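Local coordinates for protein seryl-tRNA synthetase, cytoplasmic (PDB 3QO8) that attaches serine to tRNA(Ser) in two steps, first activating the amino acid with ATP and then passing it to the acceptor end of the tRNA, at residues I17-Q22 with E30-I35; T221-Q226 with E343-A348. All coordinates share one frame; numbering follows the deposited sequence.

In the fold
Interaction 1 pairs the helix of I17-Q22 with E30-I35, near the N-terminal end of a long helix, within the N-terminal tRNA-binding region. Interaction 2 belongs to the catalytic part of the chain and joins T221-Q226 to the loop of E343-A348. Their centres lie about 17 Å apart. Their nearest atoms are about 7 Å apart, and the two do not touch. R25, at the end of the helix that carries I17-Q22, hydrogen-bonds N345 O and so links the two regions. Interaction 2 is the nearer to catalysis: the N345 side chain is about 7 Å from the bound seryl-sulfamoyl adenosine, an analogue of the Ser-AMP intermediate.

Interaction 1: residues I17-Q22 with E30-I35; sequences IIKASQ and ELVDEI
K19 reaches across to V32 and D33. Its CB leaves the helix of 17-22 beside the opposing helix rather than straight at it. K19 CG is anti to the carbonyl carbon (chi1 -71°), which brings K19 CG against V32, 3.8 Å from V32 CB. V32 CG1 and CG2 lie almost as near to the same K19 CG. CD carries the chain on past the valine. CE arrives at the carboxylate of D33, with K19 CE 3.4 Å from D33 OD2. The last torsion then bends the chain, and K19 NZ ends 3.5 Å from D33 OD1. This is a salt bridge, but its hydrogen bond is weak. The lysine and aspartate chains meet at about a right angle.

The two segments form a roughly antiparallel helical hairpin in the N-terminal tRNA-binding region. Their axes come within 9.3 Å at an angle of 149°. K19 and V32 mark the closest backbone pair. The second segment lies near the N-terminal end of helix 30-65, one of the two long helices of the arm of this synthetase family.

V32 points toward the first helix. V32 CG2 meets I18 CG2 at 3.6 Å, methyl to methyl, and both residues are buried. Q22 flanks the same valine, with Q22 CG 4.3 Å from V32 CG2. The Q22 amide nitrogen passes L31 CD2 but hydrogen-bonds S28 O in the connecting turn. L31 and I35 also pack against helix 74-107.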
ATOM      1  N   ILE A  17      13.636   8.886 -39.047  1.00 32.96           N
ATOM      2  CA  ILE A  17      14.181   8.888 -37.698  1.00 32.66           C
ATOM      3  C   ILE A  17      13.381   7.944 -36.805  1.00 31.40           C
ATOM      4  O   ILE A  17      13.936   7.204 -35.977  1.00 25.10           O
ATOM      5  CB  ILE A  17      14.117  10.306 -37.105  1.00 39.98           C
ATOM      6  CG1 ILE A  17      15.089  11.226 -37.838  1.00 53.45           C
ATOM      7  CG2 ILE A  17      14.441  10.297 -35.627  1.00 42.94           C
ATOM      8  CD1 ILE A  17      14.954  12.685 -37.447  1.00 61.81           C
ATOM      9  N   ILE A  18      12.067   7.971 -36.969  1.00 24.63           N
ATOM     10  CA  ILE A  18      11.204   7.124 -36.149  1.00 24.07           C
ATOM     11  C   ILE A  18      11.396   5.649 -36.500  1.00 31.25           C
ATOM     12  O   ILE A  18      11.465   4.804 -35.613  1.00 26.52           O
ATOM     13  CB  ILE A  18       9.716   7.528 -36.258  1.00 25.27           C
ATOM     14  CG1 ILE A  18       9.528   8.996 -35.851  1.00 26.32           C
ATOM     15  CG2 ILE A  18       8.871   6.637 -35.369  1.00 27.10           C
ATOM     16  CD1 ILE A  18       8.077   9.518 -35.997  1.00 25.88           C
ATOM     17  N   LYS A  19      11.520   5.347 -37.794  1.00 31.32           N
ATOM     18  CA  LYS A  19      11.750   3.970 -38.230  1.00 30.76           C
ATOM     19  C   LYS A  19      13.087   3.442 -37.706  1.00 29.73           C
ATOM     20  O   LYS A  19      13.190   2.294 -37.273  1.00 29.71           O
ATOM     21  CB  LYS A  19      11.742   3.862 -39.760  1.00 37.96           C
ATOM     22  CG  LYS A  19      10.380   4.031 -40.416  1.00 42.72           C
ATOM     23  CD  LYS A  19      10.341   3.279 -41.737  1.00 48.93           C
ATOM     24  CE  LYS A  19       9.122   3.634 -42.575  1.00 57.85           C
ATOM     25  NZ  LYS A  19       9.353   4.855 -43.397  1.00 61.64           N
ATOM     26  N   ALA A  20      14.118   4.277 -37.775  1.00 27.34           N
ATOM     27  CA  ALA A  20      15.431   3.888 -37.271  1.00 30.97           C
ATOM     28  C   ALA A  20      15.318   3.600 -35.779  1.00 28.83           C
ATOM     29  O   ALA A  20      15.903   2.647 -35.275  1.00 26.36           O
ATOM     30  CB  ALA A  20      16.449   4.981 -37.529  1.00 25.85           C
ATOM     31  N   SER A  21      14.542   4.417 -35.070  1.00 28.73           N
ATOM     32  CA  SER A  21      14.402   4.242 -33.635  1.00 21.12           C
ATOM     33  C   SER A  21      13.696   2.927 -33.353  1.00 34.04           C
ATOM     34  O   SER A  21      14.136   2.153 -32.502  1.00 30.33           O
ATOM     35  CB  SER A  21      13.610   5.399 -33.010  1.00 22.95           C
ATOM     36  OG  SER A  21      13.477   5.218 -31.613  1.00 25.83           O
ATOM     37  N   GLN A  22      12.601   2.675 -34.069  1.00 29.33           N
ATOM     38  CA  GLN A  22      11.857   1.422 -33.908  1.00 30.62           C
ATOM     39  C   GLN A  22      12.770   0.211 -34.096  1.00 31.31           C
ATOM     40  O   GLN A  22      12.679  -0.781 -33.369  1.00 32.53           O
ATOM     41  CB  GLN A  22      10.690   1.360 -34.893  1.00 28.52           C
ATOM     42  CG  GLN A  22       9.518   2.295 -34.520  1.00 28.56           C
ATOM     43  CD  GLN A  22       8.919   1.955 -33.171  1.00 33.45           C
ATOM     44  OE1 GLN A  22       9.263   2.556 -32.155  1.00 34.89           O
ATOM     45  NE2 GLN A  22       8.024   0.979 -33.153  1.00 39.30           N
ATOM     46  N   GLU A  30       6.992  -1.274 -39.312  1.00 55.13           N
ATOM     47  CA  GLU A  30       5.802  -1.168 -40.148  1.00 60.14           C
ATOM     48  C   GLU A  30       4.840  -0.124 -39.595  1.00 53.38           C
ATOM     49  O   GLU A  30       4.214   0.621 -40.355  1.00 51.85           O
ATOM     50  CB  GLU A  30       5.103  -2.523 -40.251  1.00 68.28           C
ATOM     51  CG  GLU A  30       5.939  -3.601 -40.921  1.00 82.36           C
ATOM     52  CD  GLU A  30       5.256  -4.956 -40.917  1.00 94.44           C
ATOM     53  OE1 GLU A  30       4.657  -5.322 -39.882  1.00 97.61           O
ATOM     54  OE2 GLU A  30       5.312  -5.655 -41.949  1.00 99.71           O
ATOM     55  N   LEU A  31       4.729  -0.079 -38.269  1.00 48.91           N
ATOM     56  CA  LEU A  31       3.857   0.876 -37.588  1.00 52.04           C
ATOM     57  C   LEU A  31       3.936   2.267 -38.200  1.00 46.72           C
ATOM     58  O   LEU A  31       2.919   2.948 -38.331  1.00 48.06           O
ATOM     59  CB  LEU A  31       4.216   0.973 -36.103  1.00 58.12           C
ATOM     60  CG  LEU A  31       3.317   0.280 -35.083  1.00 65.80           C
ATOM     61  CD1 LEU A  31       3.225  -1.201 -35.385  1.00 76.96           C
ATOM     62  CD2 LEU A  31       3.847   0.509 -33.677  1.00 60.65           C
ATOM     63  N   VAL A  32       5.142   2.691 -38.563  1.00 36.63           N
ATOM     64  CA  VAL A  32       5.339   4.060 -39.037  1.00 41.13           C
ATOM     65  C   VAL A  32       4.611   4.346 -40.356  1.00 45.03           C
ATOM     66  O   VAL A  32       3.864   5.324 -40.464  1.00 42.86           O
ATOM     67  CB  VAL A  32       6.823   4.419 -39.126  1.00 38.13           C
ATOM     68  CG1 VAL A  32       6.996   5.834 -39.651  1.00 36.38           C
ATOM     69  CG2 VAL A  32       7.461   4.272 -37.754  1.00 38.55           C
ATOM     70  N   ASP A  33       4.813   3.484 -41.346  1.00 41.09           N
ATOM     71  CA  ASP A  33       4.105   3.619 -42.613  1.00 42.10           C
ATOM     72  C   ASP A  33       2.586   3.567 -42.425  1.00 43.66           C
ATOM     73  O   ASP A  33       1.853   4.337 -43.047  1.00 43.81           O
ATOM     74  CB  ASP A  33       4.552   2.544 -43.598  1.00 42.41           C
ATOM     75  CG  ASP A  33       5.934   2.817 -44.171  1.00 57.53           C
ATOM     76  OD1 ASP A  33       6.213   3.983 -44.536  1.00 57.87           O
ATOM     77  OD2 ASP A  33       6.739   1.863 -44.255  1.00 61.87           O
ATOM     78  N   GLU A  34       2.120   2.670 -41.562  1.00 41.61           N
ATOM     79  CA  GLU A  34       0.687   2.543 -41.287  1.00 43.36           C
ATOM     80  C   GLU A  34       0.124   3.819 -40.698  1.00 45.18           C
ATOM     81  O   GLU A  34      -0.974   4.259 -41.054  1.00 42.96           O
ATOM     82  CB  GLU A  34       0.424   1.378 -40.333  1.00 45.23           C
ATOM     83  CG  GLU A  34       0.958   0.055 -40.859  1.00 55.62           C
ATOM     84  CD  GLU A  34       0.702  -1.101 -39.918  1.00 68.84           C
ATOM     85  OE1 GLU A  34       0.131  -0.872 -38.832  1.00 71.97           O
ATOM     86  OE2 GLU A  34       1.075  -2.241 -40.269  1.00 76.53           O
ATOM     87  N   ILE A  35       0.874   4.402 -39.775  1.00 40.11           N
ATOM     88  CA  ILE A  35       0.451   5.631 -39.129  1.00 39.36           C
ATOM     89  C   ILE A  35       0.311   6.735 -40.175  1.00 37.26           C
ATOM     90  O   ILE A  35      -0.677   7.467 -40.193  1.00 34.78           O
ATOM     91  CB  ILE A  35       1.428   6.016 -38.009  1.00 34.63           C
ATOM     92  CG1 ILE A  35       1.171   5.128 -36.792  1.00 33.24           C
ATOM     93  CG2 ILE A  35       1.295   7.488 -37.645  1.00 32.11           C
ATOM     94  CD1 ILE A  35       2.315   5.058 -35.831  1.00 31.59           C
TER

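Interaction 2: residues T221-Q226 with E343-A348; sequences TAQLSQ and ELNNAA. With MG (magnesium ion), chain E.
Q223 presents its side-chain oxygen to the loop that runs through L344, N345 and N346. L344 comes first in that loop. L344 O binds a magnesium ion at 2.3 Å, and four waters are also bound to the metal. One of these waters accepts a hydrogen bond from Q223 NE2, and another donates one to N346 OD1. The ion is bound directly by the second segment and is linked to Q223 through a bound water.

N345 follows. N345 CB lies 3.2 Å from Q223 OE1, while the N345 carboxamide turns back to its own loop. N345 OD1 accepts from A348 N at 3.0 Å, nearly in line with the C=O bond, and more weakly from A347 N.

N346 makes the direct bond. N346 N donates to Q223 OE1 at 2.8 Å, with an N-H...O angle of 155° and the donor tilted 21° from the carbonyl plane. Its side-chain amide stacks on that of Q223, the two planes only 20° apart. Q223 CG sits between the backbone N and the carbonyl carbon, and the chain runs extended from there to the loop. Two bonds together set the orientation of the Q223 amide: OE1 accepts from N346 N, and NE2 donates to S225 OG.

A347 N holds a water that also donates to Q223 OE1, so this oxygen takes two hydrogen bonds. Beyond it, A348 N closes the turn on N345 O at 3.2 Å. The A347 side chain is about 6 Å from that of E248, a probable serine-binding residue. The loop from N345 to A348 is a type I beta turn with an Asx motif, set between two antiparallel strands of the class II catalytic sheet.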
ATOM      1  N   THR A 221       0.160   7.146 -18.406  1.00 32.71           N
ATOM      2  CA  THR A 221       1.574   7.186 -18.069  1.00 36.98           C
ATOM      3  C   THR A 221       2.276   5.825 -18.098  1.00 41.71           C
ATOM      4  O   THR A 221       3.498   5.765 -18.216  1.00 46.81           O
ATOM      5  CB  THR A 221       1.822   7.927 -16.737  1.00 36.57           C
ATOM      6  OG1 THR A 221       3.233   8.161 -16.565  1.00 36.45           O
ATOM      7  CG2 THR A 221       1.241   7.149 -15.555  1.00 24.78           C
ATOM      8  N   ALA A 222       1.505   4.743 -18.018  1.00 32.42           N
ATOM      9  CA  ALA A 222       2.065   3.393 -18.086  1.00 34.24           C
ATOM     10  C   ALA A 222       1.825   2.764 -19.459  1.00 37.89           C
ATOM     11  O   ALA A 222       0.785   2.996 -20.084  1.00 33.13           O
ATOM     12  CB  ALA A 222       1.467   2.514 -16.994  1.00 33.71           C
ATOM     13  N   GLN A 223       2.781   1.965 -19.928  1.00 33.36           N
ATOM     14  CA  GLN A 223       2.617   1.270 -21.206  1.00 42.85           C
ATOM     15  C   GLN A 223       1.833  -0.026 -21.017  1.00 44.03           C
ATOM     16  O   GLN A 223       1.765  -0.558 -19.908  1.00 36.41           O
ATOM     17  CB  GLN A 223       3.972   1.021 -21.901  1.00 40.23           C
ATOM     18  CG  GLN A 223       4.964   0.128 -21.148  1.00 43.85           C
ATOM     19  CD  GLN A 223       6.324   0.005 -21.872  1.00 48.81           C
ATOM     20  OE1 GLN A 223       7.123   0.943 -21.881  1.00 44.00           O
ATOM     21  NE2 GLN A 223       6.579  -1.156 -22.476  1.00 45.51           N
ATOM     22  N   LEU A 224       1.259  -0.532 -22.107  1.00 53.30           N
ATOM     23  CA  LEU A 224       0.397  -1.715 -22.071  0.51 55.61           C
ATOM     24  C   LEU A 224       1.007  -2.898 -21.327  1.00 52.46           C
ATOM     25  O   LEU A 224       0.335  -3.570 -20.542  1.00 56.66           O
ATOM     26  CB  LEU A 224       0.027  -2.150 -23.491  0.51 57.44           C
ATOM     27  CG  LEU A 224      -0.796  -3.435 -23.584  0.51 56.48           C
ATOM     28  CD1 LEU A 224      -2.113  -3.272 -22.846  0.51 54.46           C
ATOM     29  CD2 LEU A 224      -1.035  -3.823 -25.034  0.51 58.94           C
ATOM     30  N   SER A 225       2.284  -3.161 -21.584  1.00 49.37           N
ATOM     31  CA  SER A 225       2.953  -4.306 -20.969  1.00 48.58           C
ATOM     32  C   SER A 225       2.914  -4.242 -19.440  1.00 50.12           C
ATOM     33  O   SER A 225       2.924  -5.274 -18.769  1.00 51.36           O
ATOM     34  CB  SER A 225       4.398  -4.422 -21.455  1.00 45.55           C
ATOM     35  OG  SER A 225       5.205  -3.409 -20.887  1.00 47.39           O
ATOM     36  N   GLN A 226       2.869  -3.032 -18.891  1.00 43.24           N
ATOM     37  CA  GLN A 226       2.793  -2.875 -17.443  1.00 46.65           C
ATOM     38  C   GLN A 226       1.429  -3.343 -16.923  1.00 42.78           C
ATOM     39  O   GLN A 226       1.342  -3.973 -15.868  1.00 40.67           O
ATOM     40  CB  GLN A 226       3.111  -1.431 -17.026  1.00 44.37           C
ATOM     41  CG  GLN A 226       4.553  -1.021 -17.353  1.00 51.47           C
ATOM     42  CD  GLN A 226       4.879   0.425 -16.996  1.00 51.24           C
ATOM     43  OE1 GLN A 226       4.805   1.322 -17.844  1.00 47.48           O
ATOM     44  NE2 GLN A 226       5.258   0.654 -15.741  1.00 50.61           N
ATOM     45  N   GLU A 343      16.476  -2.582 -24.644  1.00 28.10           N
ATOM     46  CA  GLU A 343      16.007  -2.741 -23.273  1.00 26.66           C
ATOM     47  C   GLU A 343      15.364  -1.474 -22.697  1.00 30.79           C
ATOM     48  O   GLU A 343      15.112  -1.393 -21.495  1.00 36.25           O
ATOM     49  CB  GLU A 343      17.178  -3.159 -22.381  1.00 32.90           C
ATOM     50  CG  GLU A 343      17.724  -4.529 -22.709  1.00 39.83           C
ATOM     51  CD  GLU A 343      16.832  -5.629 -22.182  1.00 45.72           C
ATOM     52  OE1 GLU A 343      16.584  -5.644 -20.958  1.00 51.68           O
ATOM     53  OE2 GLU A 343      16.372  -6.465 -22.985  1.00 42.23           O
ATOM     54  N   LEU A 344      15.119  -0.478 -23.541  1.00 25.92           N
ATOM     55  CA  LEU A 344      14.439   0.738 -23.088  1.00 27.20           C
ATOM     56  C   LEU A 344      12.930   0.551 -23.141  1.00 24.06           C
ATOM     57  O   LEU A 344      12.408   0.025 -24.120  1.00 21.31           O
ATOM     58  CB  LEU A 344      14.817   1.936 -23.972  1.00 25.94           C
ATOM     59  CG  LEU A 344      16.289   2.338 -24.018  1.00 32.01           C
ATOM     60  CD1 LEU A 344      16.488   3.526 -24.952  1.00 26.66           C
ATOM     61  CD2 LEU A 344      16.788   2.645 -22.613  1.00 30.06           C
ATOM     62  N   ASN A 345      12.225   0.987 -22.102  1.00 27.42           N
ATOM     63  CA  ASN A 345      10.764   1.045 -22.175  1.00 32.63           C
ATOM     64  C   ASN A 345      10.342   2.162 -23.132  1.00 33.03           C
ATOM     65  O   ASN A 345      11.171   2.999 -23.490  1.00 26.34           O
ATOM     66  CB  ASN A 345      10.128   1.201 -20.776  1.00 30.06           C
ATOM     67  CG  ASN A 345      10.288   2.603 -20.189  1.00 42.15           C
ATOM     68  OD1 ASN A 345      10.453   3.580 -20.907  1.00 53.64           O
ATOM     69  ND2 ASN A 345      10.210   2.700 -18.865  1.00 53.32           N
ATOM     70  N   ASN A 346       9.068   2.178 -23.536  1.00 26.25           N
ATOM     71  CA  ASN A 346       8.586   3.119 -24.544  1.00 26.22           C
ATOM     72  C   ASN A 346       8.881   4.583 -24.230  1.00 27.82           C
ATOM     73  O   ASN A 346       9.158   5.368 -25.128  1.00 29.05           O
ATOM     74  CB  ASN A 346       7.068   2.983 -24.751  1.00 31.00           C
ATOM     75  CG  ASN A 346       6.670   1.666 -25.376  1.00 35.44           C
ATOM     76  OD1 ASN A 346       7.510   0.903 -25.842  1.00 36.46           O
ATOM     77  ND2 ASN A 346       5.371   1.390 -25.383  1.00 33.46           N
ATOM     78  N   ALA A 347       8.791   4.965 -22.961  1.00 23.40           N
ATOM     79  CA  ALA A 347       8.899   6.380 -22.621  1.00 23.60           C
ATOM     80  C   ALA A 347      10.335   6.902 -22.674  1.00 25.67           C
ATOM     81  O   ALA A 347      10.556   8.082 -22.929  1.00 22.92           O
ATOM     82  CB  ALA A 347       8.247   6.669 -21.240  1.00 18.73           C
ATOM     83  N   ALA A 348      11.311   6.022 -22.448  1.00 17.28           N
ATOM     84  CA  ALA A 348      12.693   6.456 -22.282  1.00 21.20           C
ATOM     85  C   ALA A 348      13.395   6.701 -23.612  1.00 25.91           C
ATOM     86  O   ALA A 348      13.411   5.825 -24.476  1.00 25.32           O
ATOM     87  CB  ALA A 348      13.474   5.426 -21.460  1.00 22.58           C
TER
HETATM   88 MG    MG E 489      11.330  -1.629 -25.374  1.00 48.59          MG
HETATM   89  O   HOH W   1       7.102   3.488 -20.886  1.00 35.84           O
HETATM   90  O   HOH W   2       9.389  -2.207 -23.809  1.00 34.91           O
HETATM   91  O   HOH W   3       9.975   0.007 -26.776  1.00 37.58           O
HETATM   92  O   HOH W   4      13.339  -1.106 -26.771  1.00 26.40           O
HETATM   93  O   HOH W   5      10.286  -3.420 -26.641  1.00 41.43           O